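Long-range contacts in aminoglycoside Nucleotidyltransferase (2")-Ia (Pseudomonas aeruginosa, PDB 5CFU), which confers resistance to kanamycin, gentamicin, dibekacin, sisomicin and tobramycin by adenylating the 2''-hydroxyl group of these aminoglycosides: residues P30-G35 with D54-G59; E78-G83 with L92-P97. All coordinates share one frame; numbering follows the deposited sequence.

Interaction 1 (P30-G35 with D54-G59); sequences PLWIGG and DLTFPG. With MN (manganese (II) ion), chain B; 51H (adenylyl-2"-tobramycin), chain D; BU1 (1,4-butanediol), chain I.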
ATOM      1  N   PRO A  30       8.019 -10.989   3.089  1.00 15.50           N
ATOM      2  CA  PRO A  30       7.658 -10.020   2.062  1.00 16.02           C
ATOM      3  C   PRO A  30       6.725  -8.944   2.618  1.00 13.60           C
ATOM      4  O   PRO A  30       5.842  -9.247   3.394  1.00 14.45           O
ATOM      5  CB  PRO A  30       6.956 -10.879   1.010  1.00 18.16           C
ATOM      6  CG  PRO A  30       6.336 -11.995   1.793  1.00 18.58           C
ATOM      7  CD  PRO A  30       7.307 -12.268   2.921  1.00 16.13           C
ATOM      8  N   LEU A  31       6.950  -7.691   2.239  1.00 12.03           N
ATOM      9  CA  LEU A  31       6.056  -6.594   2.591  1.00 12.01           C
ATOM     10  C   LEU A  31       5.892  -5.730   1.363  1.00 12.18           C
ATOM     11  O   LEU A  31       6.873  -5.457   0.670  1.00 12.60           O
ATOM     12  CB  LEU A  31       6.592  -5.750   3.735  1.00 14.65           C
ATOM     13  CG  LEU A  31       6.774  -6.420   5.100  1.00 15.03           C
ATOM     14  CD1 LEU A  31       7.504  -5.451   6.037  1.00 12.77           C
ATOM     15  CD2 LEU A  31       5.437  -6.854   5.687  1.00 17.54           C
ATOM     16  N   TRP A  32       4.659  -5.297   1.114  1.00 12.63           N
ATOM     17  CA  TRP A  32       4.348  -4.433  -0.027  1.00 11.20           C
ATOM     18  C   TRP A  32       4.033  -3.034   0.437  1.00 10.79           C
ATOM     19  O   TRP A  32       3.140  -2.821   1.259  1.00 11.25           O
ATOM     20  CB  TRP A  32       3.160  -4.985  -0.832  1.00 11.37           C
ATOM     21  CG  TRP A  32       3.500  -6.280  -1.512  1.00 12.26           C
ATOM     22  CD1 TRP A  32       3.906  -6.445  -2.809  1.00 11.01           C
ATOM     23  CD2 TRP A  32       3.501  -7.580  -0.919  1.00 12.84           C
ATOM     24  NE1 TRP A  32       4.175  -7.772  -3.053  1.00 12.72           N
ATOM     25  CE2 TRP A  32       3.929  -8.489  -1.911  1.00 12.39           C
ATOM     26  CE3 TRP A  32       3.171  -8.068   0.350  1.00 11.96           C
ATOM     27  CZ2 TRP A  32       4.031  -9.844  -1.677  1.00 13.88           C
ATOM     28  CZ3 TRP A  32       3.274  -9.412   0.576  1.00 14.31           C
ATOM     29  CH2 TRP A  32       3.709 -10.287  -0.428  1.00 14.44           C
ATOM     30  N   ILE A  33       4.776  -2.077  -0.098  1.00 10.32           N
ATOM     31  CA  ILE A  33       4.450  -0.674   0.085  1.00 11.34           C
ATOM     32  C   ILE A  33       3.167  -0.390  -0.673  1.00 11.39           C
ATOM     33  O   ILE A  33       2.984  -0.867  -1.800  1.00 12.05           O
ATOM     34  CB  ILE A  33       5.578   0.251  -0.439  1.00 15.43           C
ATOM     35  CG1 ILE A  33       6.896  -0.063   0.269  1.00 18.66           C
ATOM     36  CG2 ILE A  33       5.168   1.717  -0.296  1.00 17.02           C
ATOM     37  CD1 ILE A  33       6.838   0.060   1.764  1.00 21.77           C
ATOM     38  N   GLY A  34       2.291   0.407  -0.059  1.00 12.85           N
ATOM     39  CA  GLY A  34       0.975   0.716  -0.614  1.00 12.50           C
ATOM     40  C   GLY A  34       0.707   2.203  -0.713  1.00 12.04           C
ATOM     41  O   GLY A  34       1.556   3.018  -0.344  1.00 12.13           O
ATOM     42  N   GLY A  35      -0.468   2.549  -1.233  1.00 11.50           N
ATOM     43  CA  GLY A  35      -0.923   3.922  -1.244  1.00 12.95           C
ATOM     44  C   GLY A  35       0.065   4.857  -1.914  1.00 13.27           C
ATOM     45  O   GLY A  35       0.658   4.506  -2.949  1.00 13.18           O
ATOM     46  N   ASP A  54       1.878   3.191   4.143  1.00 13.39           N
ATOM     47  CA  ASP A  54       0.921   2.112   3.966  1.00 12.81           C
ATOM     48  C   ASP A  54       1.645   0.821   3.602  1.00 12.62           C
ATOM     49  O   ASP A  54       2.474   0.813   2.690  1.00 12.93           O
ATOM     50  CB  ASP A  54      -0.078   2.475   2.879  1.00 11.91           C
ATOM     51  CG  ASP A  54      -0.811   3.741   3.188  1.00 13.96           C
ATOM     52  OD1 ASP A  54      -1.602   3.753   4.160  1.00 15.23           O
ATOM     53  OD2 ASP A  54      -0.566   4.735   2.465  1.00 13.45           O
ATOM     54  N   LEU A  55       1.319  -0.253   4.322  1.00 11.39           N
ATOM     55  CA  LEU A  55       1.968  -1.576   4.159  1.00 12.18           C
ATOM     56  C   LEU A  55       0.960  -2.695   3.998  1.00 11.44           C
ATOM     57  O   LEU A  55      -0.108  -2.655   4.613  1.00 13.05           O
ATOM     58  CB  LEU A  55       2.844  -1.909   5.367  1.00 15.84           C
ATOM     59  CG  LEU A  55       3.977  -0.936   5.655  1.00 20.02           C
ATOM     60  CD1 LEU A  55       4.613  -1.253   6.979  1.00 21.71           C
ATOM     61  CD2 LEU A  55       5.015  -0.998   4.509  1.00 19.58           C
ATOM     62  N   THR A  56       1.293  -3.675   3.163  1.00 10.43           N
ATOM     63  CA  THR A  56       0.560  -4.932   3.115  1.00 11.67           C
ATOM     64  C   THR A  56       1.488  -6.041   3.588  1.00 13.91           C
ATOM     65  O   THR A  56       2.653  -6.083   3.199  1.00 13.09           O
ATOM     66  CB  THR A  56       0.063  -5.258   1.705  1.00 12.05           C
ATOM     67  OG1 THR A  56      -0.730  -4.187   1.210  1.00 14.14           O
ATOM     68  CG2 THR A  56      -0.762  -6.515   1.708  1.00 13.21           C
ATOM     69  N   PHE A  57       0.980  -6.931   4.428  1.00 13.86           N
ATOM     70  CA  PHE A  57       1.819  -7.982   5.005  1.00 13.24           C
ATOM     71  C   PHE A  57       1.124  -9.334   4.889  1.00 14.27           C
ATOM     72  O   PHE A  57      -0.097  -9.395   4.869  1.00 14.22           O
ATOM     73  CB  PHE A  57       2.118  -7.670   6.462  1.00 14.15           C
ATOM     74  CG  PHE A  57       0.885  -7.632   7.332  1.00 15.90           C
ATOM     75  CD1 PHE A  57       0.440  -8.767   7.984  1.00 17.19           C
ATOM     76  CD2 PHE A  57       0.166  -6.470   7.474  1.00 13.20           C
ATOM     77  CE1 PHE A  57      -0.701  -8.730   8.777  1.00 15.72           C
ATOM     78  CE2 PHE A  57      -0.985  -6.422   8.261  1.00 13.33           C
ATOM     79  CZ  PHE A  57      -1.414  -7.559   8.914  1.00 15.77           C
ATOM     80  N   PRO A  58       1.906 -10.433   4.838  1.00 14.24           N
ATOM     81  CA  PRO A  58       1.243 -11.749   4.905  1.00 14.57           C
ATOM     82  C   PRO A  58       0.438 -11.902   6.181  1.00 15.57           C
ATOM     83  O   PRO A  58       1.006 -11.805   7.277  1.00 15.15           O
ATOM     84  CB  PRO A  58       2.419 -12.745   4.875  1.00 13.82           C
ATOM     85  CG  PRO A  58       3.583 -11.940   4.238  1.00 14.22           C
ATOM     86  CD  PRO A  58       3.371 -10.536   4.700  1.00 14.85           C
ATOM     87  N   GLY A  59      -0.861 -12.168   6.055  1.00 17.32           N
ATOM     88  CA  GLY A  59      -1.741 -12.186   7.206  1.00 18.97           C
ATOM     89  C   GLY A  59      -1.349 -13.193   8.277  1.00 20.89           C
ATOM     90  O   GLY A  59      -1.504 -12.931   9.472  1.00 18.90           O
TER
HETATM   91 MN    MN B 201      -0.887   6.911   2.834  0.73 27.42          MN
HETATM   92  O8  51H D 203      -4.727   8.020   3.553  1.00 18.94           O
HETATM   93  P   51H D 203      -4.271   6.678   3.163  1.00 20.45           P
HETATM   94  O7  51H D 203      -2.793   6.455   3.208  1.00 20.49           O
HETATM   95  O9  51H D 203      -4.749   6.330   1.708  1.00 19.68           O
HETATM   96  C14 51H D 203      -4.319   5.125   1.043  1.00 17.12           C
HETATM   97  C15 51H D 203      -5.271   4.939  -0.108  1.00 15.29           C
HETATM   98  C18 51H D 203      -5.366   6.147  -1.033  1.00 15.15           C
HETATM   99  O12 51H D 203      -4.511   5.949  -2.154  1.00 17.96           O
HETATM  100  C17 51H D 203      -6.837   6.172  -1.434  1.00 15.59           C
HETATM  101  O11 51H D 203      -7.089   5.344  -2.563  1.00 18.00           O
HETATM  102  C16 51H D 203      -7.527   5.575  -0.208  1.00 15.37           C
HETATM  103  N4  51H D 203      -7.970   6.549   0.776  1.00 17.36           N
HETATM  104  C21 51H D 203      -9.066   6.434   1.594  1.00 16.32           C
HETATM  105  N6  51H D 203      -9.985   5.464   1.581  1.00 17.70           N
HETATM  106  C22 51H D 203     -10.909   5.674   2.519  1.00 22.77           C
HETATM  107  N7  51H D 203     -10.994   6.669   3.406  1.00 22.75           N
HETATM  108  C23 51H D 203     -10.052   7.636   3.394  1.00 23.78           C
HETATM  109  N8  51H D 203     -10.131   8.620   4.297  1.00 29.00           N
HETATM  110  C20 51H D 203      -9.026   7.531   2.439  1.00 19.79           C
HETATM  111  N5  51H D 203      -7.935   8.334   2.149  1.00 21.68           N
HETATM  112  C19 51H D 203      -7.347   7.709   1.159  1.00 20.13           C
HETATM  113  O10 51H D 203      -6.597   4.720   0.421  1.00 15.49           O
HETATM  114  O6  51H D 203      -4.941   5.556   4.067  1.00 18.12           O
HETATM  115  C13 51H D 203      -6.278   5.751   4.570  1.00 19.79           C
HETATM  116  C12 51H D 203      -6.225   5.823   6.087  1.00 22.88           C
HETATM  117  N3  51H D 203      -5.295   6.880   6.526  1.00 25.46           N
HETATM  118  C11 51H D 203      -7.632   6.027   6.638  1.00 23.49           C
HETATM  119  O5  51H D 203      -7.609   6.057   8.063  1.00 28.61           O
HETATM  120  C9  51H D 203      -8.498   4.869   6.144  1.00 21.52           C
HETATM  121  C10 51H D 203      -9.939   4.960   6.583  1.00 23.54           C
HETATM  122  O4  51H D 203     -10.585   3.720   6.377  1.00 24.96           O
HETATM  123  O3  51H D 203      -8.520   4.829   4.706  1.00 19.47           O
HETATM  124  C8  51H D 203      -7.239   4.679   4.101  1.00 18.67           C
HETATM  125  O2  51H D 203      -6.690   3.431   4.427  1.00 15.83           O
HETATM  126  C7  51H D 203      -6.786   2.398   3.430  1.00 14.07           C
HETATM  127  C6  51H D 203      -5.653   1.414   3.709  1.00 12.59           C
HETATM  128  N2  51H D 203      -4.354   2.108   3.743  1.00 12.24           N
HETATM  129  C5  51H D 203      -5.687   0.322   2.647  1.00 12.97           C
HETATM  130  C4  51H D 203      -7.044  -0.408   2.609  1.00 13.64           C
HETATM  131  N1  51H D 203      -7.075  -1.344   1.475  1.00 14.51           N
HETATM  132  C24 51H D 203      -8.132   1.701   3.499  1.00 14.43           C
HETATM  133  O13 51H D 203      -9.208   2.608   3.243  1.00 16.72           O
HETATM  134  C3  51H D 203      -8.181   0.599   2.450  1.00 12.91           C
HETATM  135  O1  51H D 203      -9.417  -0.118   2.606  1.00 14.10           O
HETATM  136  C2  51H D 203     -10.159  -0.406   1.447  1.00 12.79           C
HETATM  137  O   51H D 203     -10.037  -1.775   1.100  1.00 13.56           O
HETATM  138  C25 51H D 203     -11.621  -0.029   1.698  1.00 12.63           C
HETATM  139  N9  51H D 203     -11.769   1.375   2.107  1.00 12.84           N
HETATM  140  C26 51H D 203     -12.183  -0.975   2.763  1.00 15.93           C
HETATM  141  C27 51H D 203     -12.011  -2.433   2.384  1.00 19.03           C
HETATM  142  O14 51H D 203     -12.426  -3.293   3.454  1.00 20.33           O
HETATM  143  C1  51H D 203     -10.556  -2.732   2.048  1.00 14.75           C
HETATM  144  C   51H D 203     -10.401  -4.106   1.436  1.00 15.59           C
HETATM  145  N   51H D 203      -9.082  -4.459   0.883  1.00 16.04           N
HETATM  146  C1  BU1 I 208       6.191 -15.130  -2.550  1.00 41.10           C
HETATM  147  C2  BU1 I 208       5.622 -13.723  -2.460  1.00 39.91           C
HETATM  148  C3  BU1 I 208       4.593 -13.490  -3.553  1.00 39.56           C
HETATM  149  C4  BU1 I 208       3.333 -13.000  -2.888  1.00 31.40           C
HETATM  150  O5  BU1 I 208       6.379 -15.526  -3.909  1.00 38.91           O
HETATM  151  O6  BU1 I 208       2.478 -12.440  -3.834  1.00 21.36           O
HETATM  152  O   HOH W   1       0.531  -1.826   0.932  1.00 20.22           O
HETATM  153  O   HOH W   2       2.399   4.608   1.607  1.00 13.46           O
HETATM  154  O   HOH W   3       1.239   7.191   2.274  1.00 15.69           O

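Interaction 2 (E78-G83 with L92-P97); sequences EELDYG and LLDCEP. With 51H (adenylyl-2"-tobramycin), chain D.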
ATOM      1  N   GLU A  78      -3.794   0.806  17.069  1.00 25.90           N
ATOM      2  CA  GLU A  78      -5.237   0.649  16.811  1.00 29.31           C
ATOM      3  C   GLU A  78      -5.497  -0.592  15.993  1.00 26.35           C
ATOM      4  O   GLU A  78      -4.729  -0.908  15.094  1.00 23.39           O
ATOM      5  CB  GLU A  78      -5.800   1.835  16.033  1.00 34.87           C
ATOM      6  CG  GLU A  78      -6.026   3.089  16.804  1.00 44.61           C
ATOM      7  CD  GLU A  78      -6.670   4.148  15.946  1.00 49.20           C
ATOM      8  OE1 GLU A  78      -7.588   3.806  15.170  1.00 52.59           O
ATOM      9  OE2 GLU A  78      -6.247   5.316  16.033  1.00 47.55           O
ATOM     10  N   GLU A  79      -6.593  -1.278  16.274  1.00 25.43           N
ATOM     11  CA  GLU A  79      -7.079  -2.333  15.399  1.00 22.01           C
ATOM     12  C   GLU A  79      -8.114  -1.701  14.472  1.00 20.91           C
ATOM     13  O   GLU A  79      -9.010  -0.988  14.922  1.00 22.05           O
ATOM     14  CB  GLU A  79      -7.674  -3.479  16.221  1.00 26.90           C
ATOM     15  CG  GLU A  79      -7.837  -4.799  15.468  1.00 29.76           C
ATOM     16  CD  GLU A  79      -6.496  -5.391  14.991  1.00 29.19           C
ATOM     17  OE1 GLU A  79      -6.510  -6.200  14.043  1.00 30.99           O
ATOM     18  OE2 GLU A  79      -5.442  -5.061  15.566  1.00 27.47           O
ATOM     19  N   LEU A  80      -7.980  -1.953  13.181  1.00 20.90           N
ATOM     20  CA  LEU A  80      -8.831  -1.361  12.161  1.00 24.46           C
ATOM     21  C   LEU A  80      -9.727  -2.427  11.542  1.00 23.38           C
ATOM     22  O   LEU A  80      -9.472  -3.630  11.697  1.00 19.92           O
ATOM     23  CB  LEU A  80      -7.967  -0.710  11.072  1.00 27.64           C
ATOM     24  CG  LEU A  80      -6.840   0.222  11.548  1.00 30.19           C
ATOM     25  CD1 LEU A  80      -5.804   0.427  10.461  1.00 28.61           C
ATOM     26  CD2 LEU A  80      -7.420   1.557  11.983  1.00 30.98           C
ATOM     27  N   ASP A  81     -10.772  -1.991  10.841  1.00 23.59           N
ATOM     28  CA  ASP A  81     -11.655  -2.911  10.130  1.00 29.47           C
ATOM     29  C   ASP A  81     -10.881  -3.792   9.146  1.00 23.85           C
ATOM     30  O   ASP A  81     -11.245  -4.944   8.908  1.00 24.20           O
ATOM     31  CB  ASP A  81     -12.743  -2.140   9.374  1.00 42.05           C
ATOM     32  CG  ASP A  81     -13.673  -1.369  10.300  1.00 61.78           C
ATOM     33  OD1 ASP A  81     -13.651  -1.596  11.531  1.00 66.74           O
ATOM     34  OD2 ASP A  81     -14.446  -0.533   9.786  1.00 71.58           O
ATOM     35  N   TYR A  82      -9.829  -3.239   8.553  1.00 20.59           N
ATOM     36  CA  TYR A  82      -9.095  -3.918   7.478  1.00 19.79           C
ATOM     37  C   TYR A  82      -7.661  -4.304   7.862  1.00 20.12           C
ATOM     38  O   TYR A  82      -6.920  -4.845   7.042  1.00 19.42           O
ATOM     39  CB  TYR A  82      -9.048  -3.019   6.233  1.00 19.71           C
ATOM     40  CG  TYR A  82      -8.399  -1.679   6.527  1.00 18.03           C
ATOM     41  CD1 TYR A  82      -7.021  -1.546   6.572  1.00 18.31           C
ATOM     42  CD2 TYR A  82      -9.174  -0.554   6.810  1.00 17.75           C
ATOM     43  CE1 TYR A  82      -6.436  -0.330   6.870  1.00 17.38           C
ATOM     44  CE2 TYR A  82      -8.591   0.657   7.113  1.00 18.52           C
ATOM     45  CZ  TYR A  82      -7.230   0.757   7.141  1.00 19.08           C
ATOM     46  OH  TYR A  82      -6.656   1.960   7.436  1.00 20.56           O
ATOM     47  N   GLY A  83      -7.260  -4.032   9.098  1.00 19.63           N
ATOM     48  CA  GLY A  83      -5.904  -4.333   9.521  1.00 20.62           C
ATOM     49  C   GLY A  83      -5.551  -3.665  10.834  1.00 23.39           C
ATOM     50  O   GLY A  83      -6.317  -3.738  11.798  1.00 23.61           O
ATOM     51  N   LEU A  92       3.207   7.111  11.246  1.00 21.21           N
ATOM     52  CA  LEU A  92       2.143   6.127  11.281  1.00 20.71           C
ATOM     53  C   LEU A  92       2.315   5.098  10.187  1.00 19.19           C
ATOM     54  O   LEU A  92       2.607   5.425   9.030  1.00 18.63           O
ATOM     55  CB  LEU A  92       0.775   6.800  11.141  1.00 23.30           C
ATOM     56  CG  LEU A  92       0.296   7.633  12.340  1.00 30.49           C
ATOM     57  CD1 LEU A  92      -1.067   8.255  12.062  1.00 34.70           C
ATOM     58  CD2 LEU A  92       0.243   6.798  13.614  1.00 32.69           C
ATOM     59  N   LEU A  93       2.112   3.849  10.579  1.00 16.52           N
ATOM     60  CA  LEU A  93       2.166   2.694   9.685  1.00 16.48           C
ATOM     61  C   LEU A  93       0.773   2.114   9.558  1.00 15.65           C
ATOM     62  O   LEU A  93       0.236   1.589  10.528  1.00 17.25           O
ATOM     63  CB  LEU A  93       3.080   1.616  10.233  1.00 20.47           C
ATOM     64  CG  LEU A  93       4.517   1.507   9.781  1.00 28.35           C
ATOM     65  CD1 LEU A  93       5.204   2.836   9.842  1.00 30.22           C
ATOM     66  CD2 LEU A  93       5.211   0.476  10.658  1.00 27.13           C
ATOM     67  N   ASP A  94       0.201   2.185   8.372  1.00 15.75           N
ATOM     68  CA  ASP A  94      -1.158   1.710   8.148  1.00 16.00           C
ATOM     69  C   ASP A  94      -1.065   0.334   7.471  1.00 14.00           C
ATOM     70  O   ASP A  94      -0.633   0.249   6.325  1.00 14.20           O
ATOM     71  CB  ASP A  94      -1.909   2.717   7.291  1.00 17.33           C
ATOM     72  CG  ASP A  94      -3.406   2.473   7.270  1.00 26.39           C
ATOM     73  OD1 ASP A  94      -4.138   3.230   7.926  1.00 33.15           O
ATOM     74  OD2 ASP A  94      -3.852   1.529   6.609  1.00 31.84           O
ATOM     75  N   CYS A  95      -1.433  -0.735   8.183  1.00 12.47           N
ATOM     76  CA  CYS A  95      -1.064  -2.101   7.784  1.00 12.66           C
ATOM     77  C   CYS A  95      -2.269  -2.970   7.488  1.00 14.14           C
ATOM     78  O   CYS A  95      -3.167  -3.096   8.324  1.00 14.34           O
ATOM     79  CB  CYS A  95      -0.216  -2.757   8.876  1.00 16.14           C
ATOM     80  SG  CYS A  95       1.244  -1.820   9.302  0.93 13.26           S
ATOM     81  N   GLU A  96      -2.260  -3.590   6.313  1.00 12.32           N
ATOM     82  CA  GLU A  96      -3.351  -4.453   5.863  1.00 13.65           C
ATOM     83  C   GLU A  96      -2.827  -5.837   5.508  1.00 13.62           C
ATOM     84  O   GLU A  96      -1.848  -5.942   4.789  1.00 13.32           O
ATOM     85  CB  GLU A  96      -4.047  -3.848   4.644  1.00 15.14           C
ATOM     86  CG  GLU A  96      -5.178  -4.710   4.088  1.00 16.91           C
ATOM     87  CD  GLU A  96      -6.037  -3.981   3.071  1.00 15.83           C
ATOM     88  OE1 GLU A  96      -5.483  -3.199   2.266  1.00 14.37           O
ATOM     89  OE2 GLU A  96      -7.269  -4.210   3.068  1.00 17.47           O
ATOM     90  N   PRO A  97      -3.491  -6.905   5.993  1.00 13.71           N
ATOM     91  CA  PRO A  97      -3.036  -8.254   5.624  1.00 12.38           C
ATOM     92  C   PRO A  97      -3.380  -8.654   4.192  1.00 13.36           C
ATOM     93  O   PRO A  97      -4.330  -8.151   3.586  1.00 14.71           O
ATOM     94  CB  PRO A  97      -3.797  -9.150   6.603  1.00 14.06           C
ATOM     95  CG  PRO A  97      -5.074  -8.378   6.898  1.00 15.84           C
ATOM     96  CD  PRO A  97      -4.645  -6.947   6.912  1.00 14.78           C
TER
HETATM   97  O8  51H D 203      -4.727   8.020   3.553  1.00 18.94           O
HETATM   98  P   51H D 203      -4.271   6.678   3.163  1.00 20.45           P
HETATM   99  O7  51H D 203      -2.793   6.455   3.208  1.00 20.49           O
HETATM  100  O9  51H D 203      -4.749   6.330   1.708  1.00 19.68           O
HETATM  101  C14 51H D 203      -4.319   5.125   1.043  1.00 17.12           C
HETATM  102  C15 51H D 203      -5.271   4.939  -0.108  1.00 15.29           C
HETATM  103  C18 51H D 203      -5.366   6.147  -1.033  1.00 15.15           C
HETATM  104  O12 51H D 203      -4.511   5.949  -2.154  1.00 17.96           O
HETATM  105  C17 51H D 203      -6.837   6.172  -1.434  1.00 15.59           C
HETATM  106  O11 51H D 203      -7.089   5.344  -2.563  1.00 18.00           O
HETATM  107  C16 51H D 203      -7.527   5.575  -0.208  1.00 15.37           C
HETATM  108  N4  51H D 203      -7.970   6.549   0.776  1.00 17.36           N
HETATM  109  C21 51H D 203      -9.066   6.434   1.594  1.00 16.32           C
HETATM  110  N6  51H D 203      -9.985   5.464   1.581  1.00 17.70           N
HETATM  111  C22 51H D 203     -10.909   5.674   2.519  1.00 22.77           C
HETATM  112  N7  51H D 203     -10.994   6.669   3.406  1.00 22.75           N
HETATM  113  C23 51H D 203     -10.052   7.636   3.394  1.00 23.78           C
HETATM  114  N8  51H D 203     -10.131   8.620   4.297  1.00 29.00           N
HETATM  115  C20 51H D 203      -9.026   7.531   2.439  1.00 19.79           C
HETATM  116  N5  51H D 203      -7.935   8.334   2.149  1.00 21.68           N
HETATM  117  C19 51H D 203      -7.347   7.709   1.159  1.00 20.13           C
HETATM  118  O10 51H D 203      -6.597   4.720   0.421  1.00 15.49           O
HETATM  119  O6  51H D 203      -4.941   5.556   4.067  1.00 18.12           O
HETATM  120  C13 51H D 203      -6.278   5.751   4.570  1.00 19.79           C
HETATM  121  C12 51H D 203      -6.225   5.823   6.087  1.00 22.88           C
HETATM  122  N3  51H D 203      -5.295   6.880   6.526  1.00 25.46           N
HETATM  123  C11 51H D 203      -7.632   6.027   6.638  1.00 23.49           C
HETATM  124  O5  51H D 203      -7.609   6.057   8.063  1.00 28.61           O
HETATM  125  C9  51H D 203      -8.498   4.869   6.144  1.00 21.52           C
HETATM  126  C10 51H D 203      -9.939   4.960   6.583  1.00 23.54           C
HETATM  127  O4  51H D 203     -10.585   3.720   6.377  1.00 24.96           O
HETATM  128  O3  51H D 203      -8.520   4.829   4.706  1.00 19.47           O
HETATM  129  C8  51H D 203      -7.239   4.679   4.101  1.00 18.67           C
HETATM  130  O2  51H D 203      -6.690   3.431   4.427  1.00 15.83           O
HETATM  131  C7  51H D 203      -6.786   2.398   3.430  1.00 14.07           C
HETATM  132  C6  51H D 203      -5.653   1.414   3.709  1.00 12.59           C
HETATM  133  N2  51H D 203      -4.354   2.108   3.743  1.00 12.24           N
HETATM  134  C5  51H D 203      -5.687   0.322   2.647  1.00 12.97           C
HETATM  135  C4  51H D 203      -7.044  -0.408   2.609  1.00 13.64           C
HETATM  136  N1  51H D 203      -7.075  -1.344   1.475  1.00 14.51           N
HETATM  137  C24 51H D 203      -8.132   1.701   3.499  1.00 14.43           C
HETATM  138  O13 51H D 203      -9.208   2.608   3.243  1.00 16.72           O
HETATM  139  C3  51H D 203      -8.181   0.599   2.450  1.00 12.91           C
HETATM  140  O1  51H D 203      -9.417  -0.118   2.606  1.00 14.10           O
HETATM  141  C2  51H D 203     -10.159  -0.406   1.447  1.00 12.79           C
HETATM  142  O   51H D 203     -10.037  -1.775   1.100  1.00 13.56           O
HETATM  143  C25 51H D 203     -11.621  -0.029   1.698  1.00 12.63           C
HETATM  144  N9  51H D 203     -11.769   1.375   2.107  1.00 12.84           N
HETATM  145  C26 51H D 203     -12.183  -0.975   2.763  1.00 15.93           C
HETATM  146  C27 51H D 203     -12.011  -2.433   2.384  1.00 19.03           C
HETATM  147  O14 51H D 203     -12.426  -3.293   3.454  1.00 20.33           O
HETATM  148  C1  51H D 203     -10.556  -2.732   2.048  1.00 14.75           C
HETATM  149  C   51H D 203     -10.401  -4.106   1.436  1.00 15.59           C
HETATM  150  N   51H D 203      -9.082  -4.459   0.883  1.00 16.04           N
HETATM  151  O   HOH W   4      -8.348  -6.280   4.233  1.00 23.34           O

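Interaction 1 (P30-G35 with D54-G59)
W32 and T56 form an antiparallel hydrogen-bonded pair: W32 N reaches T56 O at 3.0 Å, nearly straight, and T56 N returns to W32 O at 2.8 Å. Two residues on, past the non-hydrogen-bonded pair I33/L55, G34 N bonds to D54 O at 2.8 Å, approaching well out of the carbonyl plane. W32 O also takes a proton from water 1, which accepts one from T56 OG1.

Apolar contacts divide between the faces. I33 and L55 lie side by side, CD1 to CD2 at a tight 3.5 Å, while L31 CD2 touches F57 CB at the same distance. On the W32 and T56 face, T56 O sits in plane at the edge of the indole, whose NE1 is bonded to P116 O. P30 and P58 meet through their CG atoms, 3.7 Å apart, where the loop before strand 32-34 passes the end of strand 53-58.

At the other end D54 OD2 binds manganese at 2.2 Å. D52 also binds it, as do O7 of the adenylyl-tobramycin and water 3. G34-G35 followed by D52 and D54 is consistent with the glycine-pair and Asp-x-Asp signature of the nucleotidyltransferase fold, the aspartates lying beside the adenylyl phosphate.

Helix 12-26 covers I33 and L31, helix 62-71 packs on L31 and F57, and strand 91-100 runs parallel to 53-58 along its other edge.

Interaction 2 (E78-G83 with L92-P97)
Y82 OH donates to the syn lone pair of D94 OD1, 2.9 Å away, the one on the side of the other carboxylate oxygen. The two side chains cross at about a right angle, yet the ring and carboxylate planes are only 24° apart, so D94 meets the phenol at its edge, with OD2 3.2 Å from CE1. D94 OD2 in turn accepts N2 of the adenylyl-tobramycin at 3.0 Å. E96, two residues along the same strand, takes two further amines: OE1 binds N1 at 2.6 Å and OE2 binds N.

The ligand also lies over one face of the Y82 ring, C24 standing 3.8 Å above its plane toward the rim; L80 CB covers the centre of the opposite face. E96 has CG anti to its N (chi1 178°) and an extended chain beyond, which carries the carboxylate out to the tobramycin part of the product. Water 4 donates to E96 OE2 and, weakly, to Y82 O.

Behind these groups, the L80 N to G83 O hydrogen bond closes the turn. Y82 O lies against the proline ring, 3.1 Å from P97 CD, while G83 CA makes a backbone CA-H...O contact with C95 O at 3.2 Å. Strand 91-100 is itself flanked by strands 53-58 and 84-88.

These two segments thus bind the aminoglycoside part by three of its amines. Carboxylates so close would be expected to favour charged ammonium forms of those amines. The tyrosine offers a flat wall, and its hydroxyl probably steadies D94, which is known to bind manganese in this protein but here bonds an amine of the product.

Both contacts serve one active site in the same mixed sheet, where strands 53-58 and 91-100 are parallel neighbours. L55 lies between D94 and E96 there: its N is 2.8 Å from D94 O and its O 2.9 Å from E96 N, both probable hydrogen bonds. Interaction 1 is buried, strand against strand, with backbone bonds, apolar side chains and a metal-binding aspartate at its end. Interaction 2 lies farther from the chain's centre and is partly buried; a turn leans on a strand, and a single direct hydrogen bond, between side chains, joins its segments. Their chemistry differs accordingly: interaction 1 meets the ligand's phosphate through manganese, interaction 2 its amines through carboxylates.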